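Local coordinates for protein glycosyl hydrolase, family 38 (Enterococcus faecalis, PDB 3LVT) that probably acts as an alpha-mannosidase of glycosyl hydrolase family 38, binding and cleaving carbohydrate, and carries a bound calcium ion, at residues A119-G124 and A143-A148; E685-D690 and N711-Q716; V422-E427 and L490-S495; V820-A825 and L859-Q864. All coordinates share one frame; numbering follows the deposited sequence.

Contact 1. Residues A119-G124 and A143-A148; sequences APVQLG and ANLPAA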
loop_
_atom_site.group_PDB
_atom_site.type_symbol
_atom_site.label_atom_id
_atom_site.label_comp_id
_atom_site.label_asym_id
_atom_site.label_seq_id
_atom_site.Cartn_x
_atom_site.Cartn_y
_atom_site.Cartn_z
ATOM N N ALA A 119 -5.829 26.674 -11.433
ATOM C CA ALA A 119 -4.393 26.481 -11.577
ATOM C C ALA A 119 -4.060 25.611 -12.804
ATOM O O ALA A 119 -4.724 24.585 -13.057
ATOM C CB ALA A 119 -3.807 25.863 -10.313
ATOM N N PRO A 120 -3.036 26.021 -13.573
ATOM C CA PRO A 120 -2.515 25.143 -14.607
ATOM C C PRO A 120 -1.586 24.147 -13.952
ATOM O O PRO A 120 -1.130 24.362 -12.828
ATOM C CB PRO A 120 -1.711 26.088 -15.487
ATOM C CG PRO A 120 -1.187 27.134 -14.504
ATOM C CD PRO A 120 -2.318 27.313 -13.517
ATOM N N VAL A 121 -1.289 23.081 -14.670
ATOM C CA VAL A 121 -0.470 21.994 -14.159
ATOM C C VAL A 121 0.995 22.392 -13.960
ATOM O O VAL A 121 1.639 22.913 -14.879
ATOM C CB VAL A 121 -0.572 20.778 -15.099
ATOM C CG1 VAL A 121 0.041 19.570 -14.461
ATOM C CG2 VAL A 121 -2.031 20.498 -15.419
ATOM N N GLN A 122 1.500 22.137 -12.751
ATOM C CA GLN A 122 2.921 22.294 -12.421
ATOM C C GLN A 122 3.689 21.009 -12.654
ATOM O O GLN A 122 3.104 19.937 -12.706
ATOM C CB GLN A 122 3.101 22.689 -10.956
ATOM C CG GLN A 122 2.481 24.008 -10.597
ATOM C CD GLN A 122 2.887 25.104 -11.549
ATOM O OE1 GLN A 122 2.089 25.542 -12.376
ATOM N NE2 GLN A 122 4.136 25.540 -11.460
ATOM N N LEU A 123 5.004 21.113 -12.777
ATOM C CA LEU A 123 5.849 19.936 -12.779
ATOM C C LEU A 123 5.624 19.116 -11.508
ATOM O O LEU A 123 5.174 19.659 -10.483
ATOM C CB LEU A 123 7.331 20.329 -12.879
ATOM C CG LEU A 123 8.017 21.409 -12.016
ATOM C CD1 LEU A 123 7.898 21.224 -10.518
ATOM C CD2 LEU A 123 9.475 21.442 -12.398
ATOM N N GLY A 124 5.928 17.816 -11.581
ATOM C CA GLY A 124 6.030 16.969 -10.400
ATOM C C GLY A 124 7.191 17.471 -9.572
ATOM O O GLY A 124 8.206 17.899 -10.114
ATOM N N ALA A 143 -0.262 11.399 -16.190
ATOM C CA ALA A 143 -0.879 12.482 -15.425
ATOM C C ALA A 143 -0.563 13.852 -16.033
ATOM O O ALA A 143 -0.823 14.892 -15.408
ATOM C CB ALA A 143 -0.446 12.429 -13.967
ATOM N N ASN A 144 -0.011 13.833 -17.247
ATOM C CA ASN A 144 0.398 15.027 -17.984
ATOM C C ASN A 144 1.449 15.890 -17.247
ATOM O O ASN A 144 1.383 17.130 -17.273
ATOM C CB ASN A 144 -0.819 15.883 -18.383
ATOM C CG ASN A 144 -1.923 15.080 -19.069
ATOM O OD1 ASN A 144 -1.661 14.167 -19.873
ATOM N ND2 ASN A 144 -3.179 15.436 -18.767
ATOM N N LEU A 145 2.407 15.235 -16.596
ATOM C CA LEU A 145 3.523 15.924 -15.972
ATOM C C LEU A 145 4.834 15.516 -16.655
ATOM O O LEU A 145 5.556 14.660 -16.144
ATOM C CB LEU A 145 3.588 15.583 -14.488
ATOM C CG LEU A 145 2.287 15.561 -13.695
ATOM C CD1 LEU A 145 2.510 14.919 -12.342
ATOM C CD2 LEU A 145 1.724 16.956 -13.543
ATOM N N PRO A 146 5.157 16.124 -17.814
ATOM C CA PRO A 146 6.302 15.629 -18.599
ATOM C C PRO A 146 7.659 16.091 -18.040
ATOM O O PRO A 146 8.736 15.641 -18.509
ATOM C CB PRO A 146 6.051 16.206 -20.010
ATOM C CG PRO A 146 4.690 16.914 -19.941
ATOM C CD PRO A 146 4.504 17.260 -18.486
ATOM N N ALA A 147 7.595 16.971 -17.041
ATOM C CA ALA A 147 8.777 17.358 -16.289
ATOM C C ALA A 147 8.596 17.214 -14.778
ATOM O O ALA A 147 7.496 17.373 -14.256
ATOM C CB ALA A 147 9.181 18.762 -16.649
ATOM N N ALA A 148 9.692 16.894 -14.098
ATOM C CA ALA A 148 9.726 16.864 -12.644
ATOM C C ALA A 148 11.045 17.419 -12.091
ATOM O O ALA A 148 12.074 17.361 -12.750
ATOM C CB ALA A 148 9.499 15.467 -12.147
#

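Contact 2. Residues E685-D690 and N711-Q716; sequences ETHEAD and NPQHQQ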
loop_
_atom_site.group_PDB
_atom_site.type_symbol
_atom_site.label_atom_id
_atom_site.label_comp_id
_atom_site.label_asym_id
_atom_site.label_seq_id
_atom_site.Cartn_x
_atom_site.Cartn_y
_atom_site.Cartn_z
ATOM N N GLU A 685 22.610 -13.691 -7.879
ATOM C CA GLU A 685 22.979 -12.294 -7.676
ATOM C C GLU A 685 21.735 -11.406 -7.546
ATOM O O GLU A 685 21.789 -10.342 -6.923
ATOM C CB GLU A 685 23.862 -11.783 -8.830
ATOM C CG GLU A 685 25.230 -12.467 -8.991
ATOM C CD GLU A 685 26.318 -11.871 -8.101
ATOM O OE1 GLU A 685 26.389 -10.618 -7.972
ATOM O OE2 GLU A 685 27.114 -12.663 -7.541
ATOM N N THR A 686 20.622 -11.839 -8.138
ATOM C CA THR A 686 19.404 -11.021 -8.182
ATOM C C THR A 686 18.146 -11.712 -7.656
ATOM O O THR A 686 18.092 -12.927 -7.544
ATOM C CB THR A 686 19.117 -10.447 -9.607
ATOM O OG1 THR A 686 18.756 -11.503 -10.516
ATOM C CG2 THR A 686 20.316 -9.679 -10.137
ATOM N N HIS A 687 17.148 -10.909 -7.317
ATOM C CA HIS A 687 15.865 -11.387 -6.873
ATOM C C HIS A 687 14.837 -10.428 -7.423
ATOM O O HIS A 687 15.176 -9.433 -8.077
ATOM C CB HIS A 687 15.787 -11.415 -5.349
ATOM C CG HIS A 687 15.793 -10.057 -4.733
ATOM N ND1 HIS A 687 16.955 -9.357 -4.502
ATOM C CD2 HIS A 687 14.779 -9.246 -4.351
ATOM C CE1 HIS A 687 16.656 -8.179 -3.985
ATOM N NE2 HIS A 687 15.342 -8.088 -3.881
ATOM N N GLU A 688 13.576 -10.733 -7.165
ATOM C CA GLU A 688 12.477 -9.927 -7.670
ATOM C C GLU A 688 11.616 -9.500 -6.498
ATOM O O GLU A 688 11.405 -10.284 -5.568
ATOM C CB GLU A 688 11.648 -10.722 -8.680
ATOM C CG GLU A 688 12.033 -10.424 -10.109
ATOM C CD GLU A 688 11.434 -11.406 -11.113
ATOM O OE1 GLU A 688 10.198 -11.650 -11.079
ATOM O OE2 GLU A 688 12.208 -11.921 -11.944
ATOM N N ALA A 689 11.107 -8.293 -6.546
ATOM C CA ALA A 689 10.248 -7.805 -5.513
ATOM C C ALA A 689 9.099 -7.073 -6.112
ATOM O O ALA A 689 9.230 -6.448 -7.105
ATOM C CB ALA A 689 10.998 -6.909 -4.616
ATOM N N ASP A 690 7.959 -7.151 -5.479
ATOM C CA ASP A 690 6.836 -6.363 -5.883
ATOM C C ASP A 690 7.140 -4.903 -5.616
ATOM O O ASP A 690 7.764 -4.569 -4.653
ATOM C CB ASP A 690 5.635 -6.793 -5.094
ATOM C CG ASP A 690 4.373 -6.324 -5.680
ATOM O OD1 ASP A 690 4.327 -6.149 -6.888
ATOM O OD2 ASP A 690 3.412 -6.126 -4.942
ATOM N N ASN A 711 21.550 -5.697 3.919
ATOM C CA ASN A 711 20.940 -5.109 2.708
ATOM C C ASN A 711 19.411 -5.110 2.737
ATOM O O ASN A 711 18.774 -5.757 1.896
ATOM C CB ASN A 711 21.455 -5.780 1.417
ATOM C CG ASN A 711 22.912 -6.231 1.522
ATOM O OD1 ASN A 711 23.828 -5.473 1.199
ATOM N ND2 ASN A 711 23.129 -7.464 2.000
ATOM N N PRO A 712 18.820 -4.377 3.703
ATOM C CA PRO A 712 17.368 -4.302 3.827
ATOM C C PRO A 712 16.745 -3.715 2.585
ATOM O O PRO A 712 17.361 -2.896 1.900
ATOM C CB PRO A 712 17.161 -3.343 5.011
ATOM C CG PRO A 712 18.409 -2.551 5.092
ATOM C CD PRO A 712 19.490 -3.510 4.692
ATOM N N GLN A 713 15.516 -4.114 2.296
ATOM C CA GLN A 713 14.868 -3.613 1.108
ATOM C C GLN A 713 13.391 -3.554 1.291
ATOM O O GLN A 713 12.862 -4.179 2.196
ATOM C CB GLN A 713 15.214 -4.495 -0.058
ATOM C CG GLN A 713 15.751 -3.711 -1.198
ATOM C CD GLN A 713 16.905 -4.396 -1.851
ATOM O OE1 GLN A 713 17.372 -3.968 -2.904
ATOM N NE2 GLN A 713 17.379 -5.470 -1.236
ATOM N N HIS A 714 12.733 -2.785 0.427
ATOM C CA HIS A 714 11.307 -2.548 0.536
ATOM C C HIS A 714 10.500 -3.398 -0.445
ATOM O O HIS A 714 10.838 -3.498 -1.616
ATOM C CB HIS A 714 10.977 -1.073 0.303
ATOM C CG HIS A 714 9.505 -0.819 0.215
ATOM N ND1 HIS A 714 8.712 -0.643 1.333
ATOM C CD2 HIS A 714 8.666 -0.788 -0.850
ATOM C CE1 HIS A 714 7.453 -0.485 0.959
ATOM N NE2 HIS A 714 7.397 -0.569 -0.360
ATOM N N GLN A 715 9.404 -3.973 0.029
ATOM C CA GLN A 715 8.579 -4.808 -0.824
ATOM C C GLN A 715 7.129 -4.394 -0.697
ATOM O O GLN A 715 6.746 -3.778 0.297
ATOM C CB GLN A 715 8.730 -6.286 -0.459
ATOM C CG GLN A 715 8.332 -6.633 0.973
ATOM C CD GLN A 715 8.357 -8.124 1.245
ATOM O OE1 GLN A 715 8.229 -8.930 0.325
ATOM N NE2 GLN A 715 8.513 -8.502 2.518
ATOM N N GLN A 716 6.329 -4.748 -1.701
ATOM C CA GLN A 716 4.879 -4.664 -1.592
ATOM C C GLN A 716 4.282 -6.027 -1.218
ATOM O O GLN A 716 4.485 -6.525 -0.107
ATOM C CB GLN A 716 4.268 -4.141 -2.898
ATOM C CG GLN A 716 4.634 -2.682 -3.256
ATOM C CD GLN A 716 4.045 -1.653 -2.297
ATOM O OE1 GLN A 716 4.670 -0.628 -2.004
ATOM N NE2 GLN A 716 2.845 -1.927 -1.798
#

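Contact 3. Residues V422-E427 and L490-S495; sequences VEVEIE and LTVELS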
loop_
_atom_site.group_PDB
_atom_site.type_symbol
_atom_site.label_atom_id
_atom_site.label_comp_id
_atom_site.label_asym_id
_atom_site.label_seq_id
_atom_site.Cartn_x
_atom_site.Cartn_y
_atom_site.Cartn_z
ATOM N N VAL A 422 -18.889 -18.368 5.875
ATOM C CA VAL A 422 -19.983 -17.399 5.770
ATOM C C VAL A 422 -20.817 -17.554 7.030
ATOM O O VAL A 422 -21.153 -18.662 7.429
ATOM C CB VAL A 422 -20.832 -17.628 4.476
ATOM C CG1 VAL A 422 -22.092 -16.762 4.447
ATOM C CG2 VAL A 422 -19.987 -17.364 3.250
ATOM N N GLU A 423 -21.112 -16.440 7.680
ATOM C CA GLU A 423 -21.914 -16.481 8.880
ATOM C C GLU A 423 -23.330 -16.141 8.485
ATOM O O GLU A 423 -23.589 -15.081 7.924
ATOM C CB GLU A 423 -21.381 -15.531 9.951
ATOM C CG GLU A 423 -21.817 -15.926 11.355
ATOM C CD GLU A 423 -21.565 -14.840 12.409
ATOM O OE1 GLU A 423 -21.815 -13.648 12.102
ATOM O OE2 GLU A 423 -21.143 -15.188 13.547
ATOM N N VAL A 424 -24.241 -17.070 8.750
ATOM C CA VAL A 424 -25.637 -16.912 8.405
ATOM C C VAL A 424 -26.505 -16.925 9.662
ATOM O O VAL A 424 -26.389 -17.822 10.512
ATOM C CB VAL A 424 -26.111 -18.025 7.447
ATOM C CG1 VAL A 424 -27.549 -17.763 6.970
ATOM C CG2 VAL A 424 -25.144 -18.181 6.263
ATOM N N GLU A 425 -27.341 -15.891 9.766
ATOM C CA GLU A 425 -28.354 -15.747 10.791
ATOM C C GLU A 425 -29.417 -16.793 10.551
ATOM O O GLU A 425 -29.918 -16.964 9.440
ATOM C CB GLU A 425 -28.970 -14.360 10.707
ATOM C CG GLU A 425 -29.645 -13.876 11.973
ATOM C CD GLU A 425 -30.583 -12.708 11.692
ATOM O OE1 GLU A 425 -31.816 -12.929 11.726
ATOM O OE2 GLU A 425 -30.097 -11.579 11.399
ATOM N N ILE A 426 -29.769 -17.485 11.616
ATOM C CA ILE A 426 -30.482 -18.746 11.533
ATOM C C ILE A 426 -31.838 -18.604 12.252
ATOM O O ILE A 426 -32.810 -19.280 11.910
ATOM C CB ILE A 426 -29.569 -19.853 12.153
ATOM C CG1 ILE A 426 -29.997 -21.262 11.806
ATOM C CG2 ILE A 426 -29.512 -19.753 13.657
ATOM C CD1 ILE A 426 -29.470 -22.247 12.845
ATOM N N GLU A 427 -31.876 -17.718 13.248
ATOM C CA GLU A 427 -33.081 -17.362 13.962
ATOM C C GLU A 427 -32.869 -15.998 14.612
ATOM O O GLU A 427 -31.737 -15.618 14.920
ATOM C CB GLU A 427 -33.429 -18.416 15.015
ATOM N N LEU A 490 -24.842 -19.309 12.285
ATOM C CA LEU A 490 -23.955 -20.402 11.944
ATOM C C LEU A 490 -22.850 -19.925 11.032
ATOM O O LEU A 490 -23.065 -19.104 10.141
ATOM C CB LEU A 490 -24.723 -21.515 11.238
ATOM C CG LEU A 490 -25.755 -22.319 12.004
ATOM C CD1 LEU A 490 -26.221 -23.448 11.103
ATOM C CD2 LEU A 490 -25.154 -22.863 13.292
ATOM N N THR A 491 -21.664 -20.471 11.224
ATOM C CA THR A 491 -20.585 -20.168 10.304
ATOM C C THR A 491 -20.373 -21.393 9.446
ATOM O O THR A 491 -20.062 -22.446 9.973
ATOM C CB THR A 491 -19.309 -19.717 11.064
ATOM O OG1 THR A 491 -19.558 -18.439 11.656
ATOM C CG2 THR A 491 -18.134 -19.586 10.129
ATOM N N VAL A 492 -20.579 -21.261 8.139
ATOM C CA VAL A 492 -20.442 -22.395 7.220
ATOM C C VAL A 492 -19.192 -22.307 6.372
ATOM O O VAL A 492 -18.949 -21.286 5.722
ATOM C CB VAL A 492 -21.625 -22.533 6.231
ATOM C CG1 VAL A 492 -21.796 -23.996 5.835
ATOM C CG2 VAL A 492 -22.906 -22.010 6.827
ATOM N N GLU A 493 -18.429 -23.398 6.357
ATOM C CA GLU A 493 -17.257 -23.535 5.497
ATOM C C GLU A 493 -17.706 -23.944 4.103
ATOM O O GLU A 493 -18.516 -24.855 3.952
ATOM C CB GLU A 493 -16.306 -24.598 6.062
ATOM C CG GLU A 493 -14.821 -24.291 5.890
ATOM C CD GLU A 493 -13.902 -25.327 6.587
ATOM O OE1 GLU A 493 -14.084 -26.570 6.368
ATOM O OE2 GLU A 493 -12.982 -24.884 7.341
ATOM N N LEU A 494 -17.177 -23.261 3.097
ATOM C CA LEU A 494 -17.414 -23.592 1.696
ATOM C C LEU A 494 -16.084 -23.640 0.934
ATOM O O LEU A 494 -15.167 -22.882 1.247
ATOM C CB LEU A 494 -18.301 -22.528 1.075
ATOM C CG LEU A 494 -19.809 -22.720 1.125
ATOM C CD1 LEU A 494 -20.504 -21.375 1.106
ATOM C CD2 LEU A 494 -20.239 -23.558 -0.054
ATOM N N SER A 495 -15.982 -24.521 -0.062
ATOM C CA SER A 495 -14.792 -24.576 -0.901
ATOM C C SER A 495 -15.030 -23.988 -2.286
ATOM O O SER A 495 -15.784 -24.531 -3.092
ATOM C CB SER A 495 -14.271 -25.995 -1.018
ATOM O OG SER A 495 -13.192 -26.053 -1.938
HETATM O O HOH W 1 -21.369 -18.205 13.816
#

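Contact 4. Residues V820-A825 and L859-Q864; sequences VYLTTA and LHKETQ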
loop_
_atom_site.group_PDB
_atom_site.type_symbol
_atom_site.label_atom_id
_atom_site.label_comp_id
_atom_site.label_asym_id
_atom_site.label_seq_id
_atom_site.Cartn_x
_atom_site.Cartn_y
_atom_site.Cartn_z
ATOM N N VAL A 820 -21.289 -12.663 -14.084
ATOM C CA VAL A 820 -19.929 -12.174 -14.295
ATOM C C VAL A 820 -20.030 -10.743 -14.805
ATOM O O VAL A 820 -20.516 -10.511 -15.916
ATOM C CB VAL A 820 -19.128 -13.057 -15.299
ATOM C CG1 VAL A 820 -18.681 -14.364 -14.645
ATOM C CG2 VAL A 820 -19.951 -13.357 -16.584
ATOM N N TYR A 821 -19.596 -9.783 -13.982
ATOM C CA TYR A 821 -19.725 -8.348 -14.302
ATOM C C TYR A 821 -18.681 -7.907 -15.308
ATOM O O TYR A 821 -18.943 -7.080 -16.177
ATOM C CB TYR A 821 -19.588 -7.496 -13.044
ATOM C CG TYR A 821 -19.871 -6.025 -13.255
ATOM C CD1 TYR A 821 -21.177 -5.566 -13.417
ATOM C CD2 TYR A 821 -18.839 -5.086 -13.277
ATOM C CE1 TYR A 821 -21.451 -4.215 -13.602
ATOM C CE2 TYR A 821 -19.106 -3.723 -13.459
ATOM C CZ TYR A 821 -20.415 -3.292 -13.616
ATOM O OH TYR A 821 -20.706 -1.951 -13.804
ATOM N N LEU A 822 -17.484 -8.459 -15.157
ATOM C CA LEU A 822 -16.367 -8.143 -16.015
ATOM C C LEU A 822 -15.710 -9.439 -16.313
ATOM O O LEU A 822 -15.559 -10.307 -15.454
ATOM C CB LEU A 822 -15.369 -7.210 -15.333
ATOM C CG LEU A 822 -15.761 -5.736 -15.371
ATOM C CD1 LEU A 822 -15.280 -5.031 -14.113
ATOM C CD2 LEU A 822 -15.239 -5.057 -16.644
ATOM N N THR A 823 -15.357 -9.580 -17.565
ATOM C CA THR A 823 -14.716 -10.763 -17.994
ATOM C C THR A 823 -13.431 -10.204 -18.523
ATOM O O THR A 823 -13.424 -9.277 -19.325
ATOM C CB THR A 823 -15.546 -11.549 -19.028
ATOM O OG1 THR A 823 -14.650 -12.237 -19.903
ATOM C CG2 THR A 823 -16.457 -10.630 -19.836
ATOM N N THR A 824 -12.353 -10.778 -18.020
ATOM C CA THR A 824 -11.065 -10.132 -17.938
ATOM C C THR A 824 -10.171 -11.034 -18.772
ATOM O O THR A 824 -10.483 -12.217 -18.960
ATOM C CB THR A 824 -10.604 -10.076 -16.408
ATOM O OG1 THR A 824 -11.179 -8.952 -15.700
ATOM C CG2 THR A 824 -9.125 -10.043 -16.274
ATOM N N ALA A 825 -9.076 -10.492 -19.289
ATOM C CA ALA A 825 -8.139 -11.308 -20.067
ATOM C C ALA A 825 -7.172 -12.085 -19.170
ATOM O O ALA A 825 -6.618 -11.532 -18.206
ATOM C CB ALA A 825 -7.367 -10.435 -21.030
ATOM N N LEU A 859 -10.810 -6.543 -22.621
ATOM C CA LEU A 859 -11.740 -6.446 -21.497
ATOM C C LEU A 859 -13.177 -6.288 -21.978
ATOM O O LEU A 859 -13.431 -5.564 -22.938
ATOM C CB LEU A 859 -11.375 -5.233 -20.647
ATOM C CG LEU A 859 -11.270 -5.324 -19.121
ATOM C CD1 LEU A 859 -11.603 -3.976 -18.519
ATOM C CD2 LEU A 859 -12.120 -6.422 -18.490
ATOM N N HIS A 860 -14.111 -6.945 -21.298
ATOM C CA HIS A 860 -15.544 -6.727 -21.537
ATOM C C HIS A 860 -16.354 -6.612 -20.254
ATOM O O HIS A 860 -16.081 -7.301 -19.277
ATOM C CB HIS A 860 -16.133 -7.835 -22.408
ATOM C CG HIS A 860 -15.577 -7.860 -23.788
ATOM N ND1 HIS A 860 -14.515 -8.659 -24.147
ATOM C CD2 HIS A 860 -15.904 -7.147 -24.890
ATOM C CE1 HIS A 860 -14.219 -8.450 -25.415
ATOM N NE2 HIS A 860 -15.047 -7.535 -25.889
ATOM N N LYS A 861 -17.357 -5.738 -20.282
ATOM C CA LYS A 861 -18.336 -5.619 -19.211
ATOM C C LYS A 861 -19.665 -6.159 -19.721
ATOM O O LYS A 861 -20.259 -5.587 -20.646
ATOM C CB LYS A 861 -18.486 -4.160 -18.777
ATOM C CG LYS A 861 -19.421 -3.984 -17.603
ATOM C CD LYS A 861 -19.799 -2.540 -17.411
ATOM C CE LYS A 861 -21.088 -2.189 -18.100
ATOM N NZ LYS A 861 -21.214 -0.719 -18.252
ATOM N N GLU A 862 -20.141 -7.239 -19.101
ATOM C CA GLU A 862 -21.163 -8.099 -19.716
ATOM C C GLU A 862 -20.677 -8.485 -21.118
ATOM O O GLU A 862 -19.534 -8.925 -21.298
ATOM C CB GLU A 862 -22.524 -7.395 -19.791
ATOM C CG GLU A 862 -23.441 -7.589 -18.591
ATOM C CD GLU A 862 -23.013 -6.798 -17.356
ATOM O OE1 GLU A 862 -22.225 -7.343 -16.555
ATOM O OE2 GLU A 862 -23.489 -5.653 -17.167
ATOM N N THR A 863 -21.542 -8.302 -22.107
ATOM C CA THR A 863 -21.161 -8.390 -23.512
ATOM C C THR A 863 -20.222 -7.224 -23.912
ATOM O O THR A 863 -19.242 -7.424 -24.645
ATOM C CB THR A 863 -22.438 -8.428 -24.438
ATOM O OG1 THR A 863 -22.152 -7.840 -25.721
ATOM C CG2 THR A 863 -23.630 -7.666 -23.795
ATOM N N GLN A 864 -20.518 -6.028 -23.394
ATOM C CA GLN A 864 -20.010 -4.764 -23.946
ATOM C C GLN A 864 -18.483 -4.582 -23.942
ATOM O O GLN A 864 -17.817 -4.884 -22.948
ATOM C CB GLN A 864 -20.697 -3.578 -23.257
#

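Contact 1. Residues A119-G124 and A143-A148
Gly124 N donates to Ala147 O at 3.1 Å, and this is the single hydrogen bond between residues 119-124 and 143-148. The donor lies in the carbonyl plane and the N-H...O angle is 144°. One step further on, Ala148 CA sits 3.1 Å from Gly124 O as a CA-H...O contact, and the backbone of Gly124 also hydrogen-bonds to Ala149. Gly124 and Ala148 thus form a parallel bridge at the start of strands 124-126 and 147-150. These neighbours are joined through helix 136-141, a beta-alpha-beta crossover in the N-terminal domain.

Before the bridge, aliphatic groups meet one another and backbone carbonyls. Leu123 CB rests against Ala147 O at 3.3 Å, while the Leu123 side chain also packs on Phe263 and Leu267 of helix 263-272. On the loop side Val121 and Leu145 cross at about a right angle. Val121 CG1, anti to its own N (chi1 -169°), meets the CD2 branch of Leu145, which also reaches Gln122 O at 3.4 Å. Leu145 follows Asn144, the positive-phi residue of the Schellman motif that ends helix 136-141. One N-H...O bond and a CA-H...O contact therefore set the parallel register, while Val121, Leu123 and Leu145 supply aliphatic cover in the loops before it.

Contact 2. Residues E685-D690 and N711-Q716
The imidazole of His687 and the side-chain amide of Gln713 meet obliquely, their planes 74° apart, with His687 CE1 3.9 Å from Gln713 NE2. The ring of Tyr738 also meets that imidazole, at a steep angle between planes, and its OH is bonded to His687 NE2; Asn700 holds ND1. With both nitrogens engaged, the ring's rotation is fixed. Its chi1 of 68° sets CG between the backbone N and the carbonyl carbon, directing the ring toward 711-716.

At the other end, Gln716 N donates to Asp690 O at 3.3 Å. The donor stands well above the carbonyl plane, 57° out of it. The Asp690 side chain lies across the same residue: CB is 3.7 Å from Gln716 CB, and CG is 3.5 Å from that same CB. OD2 accepts from the next backbone N, that of Ala717, and OD1 is bonded to Tyr797 OH. Asp690 therefore receives two successive backbone N-H groups, one on its main chain and one on its carboxylate, where the chain turns into strand 718-722. The chain thus passes from 713-714, paired with 737-740 in one sheet, to 718-722, paired with 686-690 in another, consistent with the layered sheets of the mutarotase-like C-terminal domain of family 38.

Contact 3. Residues V422-E427 and L490-S495
Between Val422 and Val424 on one strand and Leu490 and Val492 on the other, the tight part of the contact is the backbone. Four hydrogen bonds join the strands: Val422 and Val492 exchange a pair, and so do Val424 and Leu490, the shortest being Val424 N to Leu490 O at 2.7 Å. The face carrying these four side chains is apolar and buried. Val424 CG2 approaches Val492 CG2 at 4.5 Å, Phe406, Leu408 and His404 of strand 404-410 cover the valines of 422-427, and Val453 of strand 451-454 touches Val492.

The strands are antiparallel, with an angle of 141° between their directions, and belong to the beta-rich C-terminal domain 1. Their regular pairing is interrupted by a classic beta bulge, where Ile426 and Glu427 both face Lys488. Ile426 still reaches back: CG1 is anti to the backbone N (chi1 -164°), and CD1 meets Leu490 CG at 3.8 Å.

The face of Glu423 and Thr491 is looser, wetter and partly exposed. Their side chains cross there, Glu423 CG lying 3.4 Å from Thr491 OG1. A water lies 3.0 Å from Glu423 OE2 and 2.8 Å from Thr491 OG1, bridging the two. The other carboxylate oxygen, Glu423 OE1, forms a salt bridge with Arg471 on strand 460-474.

Contact 4. Residues V820-A825 and L859-Q864
An antiparallel strand pairing runs here into a type II' beta turn: Leu822 lies opposite Lys861 and Thr823 opposite His860, and the turn spans Lys861 to Gln864. Thr823 and His860 form the hydrogen-bonded pair. Thr823 N gives to His860 O at 2.9 Å, and His860 N returns to Thr823 O at 3.1 Å. Towards the turn, Glu862 N reaches Tyr821 O at 3.2 Å, but the donor stands 45° out of the carbonyl plane.

The side chains of Tyr821 and Lys861 lie side by side and point the same way. Lys861 CG sits over one face of the phenol ring, 4.3 Å from its centroid and 16° off the normal, a CH-pi contact. The lysine places it there with CG anti to its N (chi1 -176°), and CD then passes 3.8 Å from Tyr821 OH. That hydroxyl is bonded to Glu330 of helix 304-332, to which Lys861 NZ makes a long, weak ion pair.

Leu822 CD2 meets Leu859 CD2 at 3.9 Å, while Leu859 also packs on Trp895 and Phe897. Thr823 CG2 lies 3.8 Å from His860 CB on the other face. Glu862, the turn residue with positive phi, sends OE1 to His819. Strand 818-823 also pairs with 503-511. A type II' turn is the textbook connection of a two-residue beta-hairpin, here joining strands 860-861 and 864-870 in the C-terminal beta-sandwich region, with 818-823 paired to the first of them.

In the fold
The four contacts lie far apart, contacts 1 and 3 on opposite sides of the chain's centre with their own centres about 52 Å apart. Contact 1, at the start of two parallel strands among the helices of the N-terminal domain, is the most buried; like contact 2 it has a single hydrogen bond across its segments. Contact 2, nearest the centre of the chain, links two sheets by one backbone bond, and its polar side chains (His687, Asp690, His714) have their main partners beyond its segments. Contacts 3 and 4 are both antiparallel strand pairings, partly exposed and about 16 Å apart at their nearest atoms. The valine-rich face and bridging water of contact 3 give way, in contact 4, to an aromatic-lysine contact beside a tight turn.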